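Local coordinates for ABC transporter substrate-binding protein (Streptococcus pneumoniae, PDB 4OHN) that binds histidine between its two lobes and probably delivers this or a related amino acid to an ABC uptake transporter, at residues F28-G32 / W82-S86. Numbering follows the deposited sequence.
Sequences FVPMG and WNGYS. With HIS (histidine), chain B; ACT (acetate ion), chain D.
In this family 3 solute-binding protein, with its periplasmic-binding-protein fold, two irregular loops meet beside the ligand cleft. Loop 28-32 is the turn joining strands 27-28 and 32-34; loop 82-86 leads from strand 80-81 to helix 89-92. The alpha carbons come closest at Met31 and Asn83, 5.6 Å apart. Phe28 points its CA-to-CB bond toward the second loop, CB 3.4 Å from Asn83 OD1; chi1 t places the ring with CE2 4.1 Å from Gly84 CA. One ring face is covered by the imidazole of the bound histidine, whose NE2 is 3.4 Å from Phe28 CG. Val29 points away from 82-86 and packs on helix 180-189, and a cis peptide precedes Pro30. The turn is closed by Phe28 O, which accepts hydrogen bonds from Met31 N (2.9 Å) and Gly32 N (3.1 Å). Met31 (chi1 m) packs CB 3.9 Å from Gly84 N, a backbone amide held by Asp44. A CB on Gly84 would clash with Phe28 CE2, and its positive phi also favours glycine. At Gly32, O accepts a weak hydrogen bond from Asn83 ND2 (3.3 Å), while OD1 of the same Asn83 amide accepts one from NE2 of the bound histidine (2.9 Å), joining loop 28-32 to the ligand. Farther along, Gly84 O and Ser86 OG both accept from the ligand amino group N, at 2.8 and 2.9 Å, while Ser86 N donates to the ligand carboxylate O at 3.0 Å.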
# COMPACT_ATOMS: atom_id res chain seq x y z
N PHE A 28 -4.22 -2.10 -6.11
CA PHE A 28 -3.04 -2.40 -5.30
C PHE A 28 -3.04 -3.83 -4.74
O PHE A 28 -3.42 -4.09 -3.60
CB PHE A 28 -2.85 -1.36 -4.20
CG PHE A 28 -1.46 -1.40 -3.59
CD1 PHE A 28 -0.39 -0.87 -4.26
CD2 PHE A 28 -1.24 -1.99 -2.37
CE1 PHE A 28 0.89 -0.93 -3.74
CE2 PHE A 28 0.04 -2.05 -1.83
CZ PHE A 28 1.11 -1.52 -2.53
N VAL A 29 -2.59 -4.77 -5.57
CA VAL A 29 -2.48 -6.16 -5.18
C VAL A 29 -1.33 -6.34 -4.20
O VAL A 29 -0.36 -5.60 -4.23
CB VAL A 29 -2.23 -7.09 -6.38
CG1 VAL A 29 -3.37 -7.06 -7.37
CG2 VAL A 29 -0.91 -6.75 -7.11
N PRO A 30 -1.41 -7.34 -3.32
CA PRO A 30 -2.56 -8.19 -3.03
C PRO A 30 -3.41 -7.62 -1.90
O PRO A 30 -4.12 -8.38 -1.24
CB PRO A 30 -1.89 -9.47 -2.55
CG PRO A 30 -0.73 -8.98 -1.77
CD PRO A 30 -0.27 -7.69 -2.46
N MET A 31 -3.35 -6.31 -1.67
CA MET A 31 -3.96 -5.73 -0.48
C MET A 31 -5.44 -5.45 -0.67
O MET A 31 -6.27 -5.79 0.19
CB MET A 31 -3.22 -4.46 -0.08
CG MET A 31 -1.68 -4.63 0.06
SD MET A 31 -1.17 -6.03 1.11
CE MET A 31 -1.61 -5.39 2.73
N GLY A 32 -5.81 -4.82 -1.77
CA GLY A 32 -7.20 -4.54 -2.05
C GLY A 32 -7.32 -4.16 -3.50
O GLY A 32 -6.71 -3.18 -3.92
N TRP A 82 -6.92 2.29 3.93
CA TRP A 82 -6.51 0.93 4.32
C TRP A 82 -6.28 0.16 3.03
O TRP A 82 -7.24 -0.29 2.39
CB TRP A 82 -7.60 0.27 5.19
CG TRP A 82 -7.15 -0.96 5.93
CD1 TRP A 82 -6.14 -1.81 5.57
CD2 TRP A 82 -7.72 -1.48 7.12
NE1 TRP A 82 -6.04 -2.82 6.51
CE2 TRP A 82 -7.02 -2.64 7.46
CE3 TRP A 82 -8.76 -1.05 7.97
CZ2 TRP A 82 -7.30 -3.36 8.61
CZ3 TRP A 82 -9.03 -1.78 9.11
CH2 TRP A 82 -8.31 -2.92 9.41
N ASN A 83 -5.01 0.06 2.63
CA ASN A 83 -4.63 -0.45 1.31
C ASN A 83 -3.12 -0.45 1.19
O ASN A 83 -2.54 0.27 0.38
CB ASN A 83 -5.24 0.47 0.23
CG ASN A 83 -5.02 -0.01 -1.19
OD1 ASN A 83 -4.44 0.72 -2.00
ND2 ASN A 83 -5.53 -1.19 -1.52
N GLY A 84 -2.45 -1.26 1.98
CA GLY A 84 -1.00 -1.20 2.00
C GLY A 84 -0.49 0.22 2.20
O GLY A 84 0.43 0.66 1.49
N TYR A 85 -1.08 0.91 3.16
CA TYR A 85 -0.78 2.32 3.38
C TYR A 85 0.45 2.44 4.28
O TYR A 85 0.40 2.12 5.48
CB TYR A 85 -2.00 3.01 3.98
CG TYR A 85 -1.97 4.52 4.11
CD1 TYR A 85 -1.44 5.34 3.13
CD2 TYR A 85 -2.54 5.13 5.21
CE1 TYR A 85 -1.47 6.72 3.25
CE2 TYR A 85 -2.57 6.50 5.33
CZ TYR A 85 -2.03 7.29 4.36
OH TYR A 85 -2.08 8.64 4.53
N SER A 86 1.56 2.91 3.73
CA SER A 86 2.82 2.98 4.46
C SER A 86 2.79 4.08 5.50
O SER A 86 2.48 5.24 5.19
CB SER A 86 3.96 3.21 3.49
OG SER A 86 3.99 2.14 2.55
N HIS B . 2.63 1.68 0.05
CA HIS B . 2.52 2.82 -0.89
C HIS B . 1.80 3.98 -0.25
O HIS B . 1.35 3.86 0.91
CB HIS B . 1.91 2.41 -2.25
CG HIS B . 0.42 2.21 -2.30
ND1 HIS B . -0.31 2.57 -3.43
CD2 HIS B . -0.47 1.63 -1.46
CE1 HIS B . -1.57 2.24 -3.26
NE2 HIS B . -1.70 1.66 -2.07
OXT HIS B . 1.70 5.03 -0.92
C ACT D . -0.99 11.38 2.77
O ACT D . -1.12 10.17 2.56
OXT ACT D . -0.36 12.01 1.90
CH3 ACT D . -1.56 12.02 4.01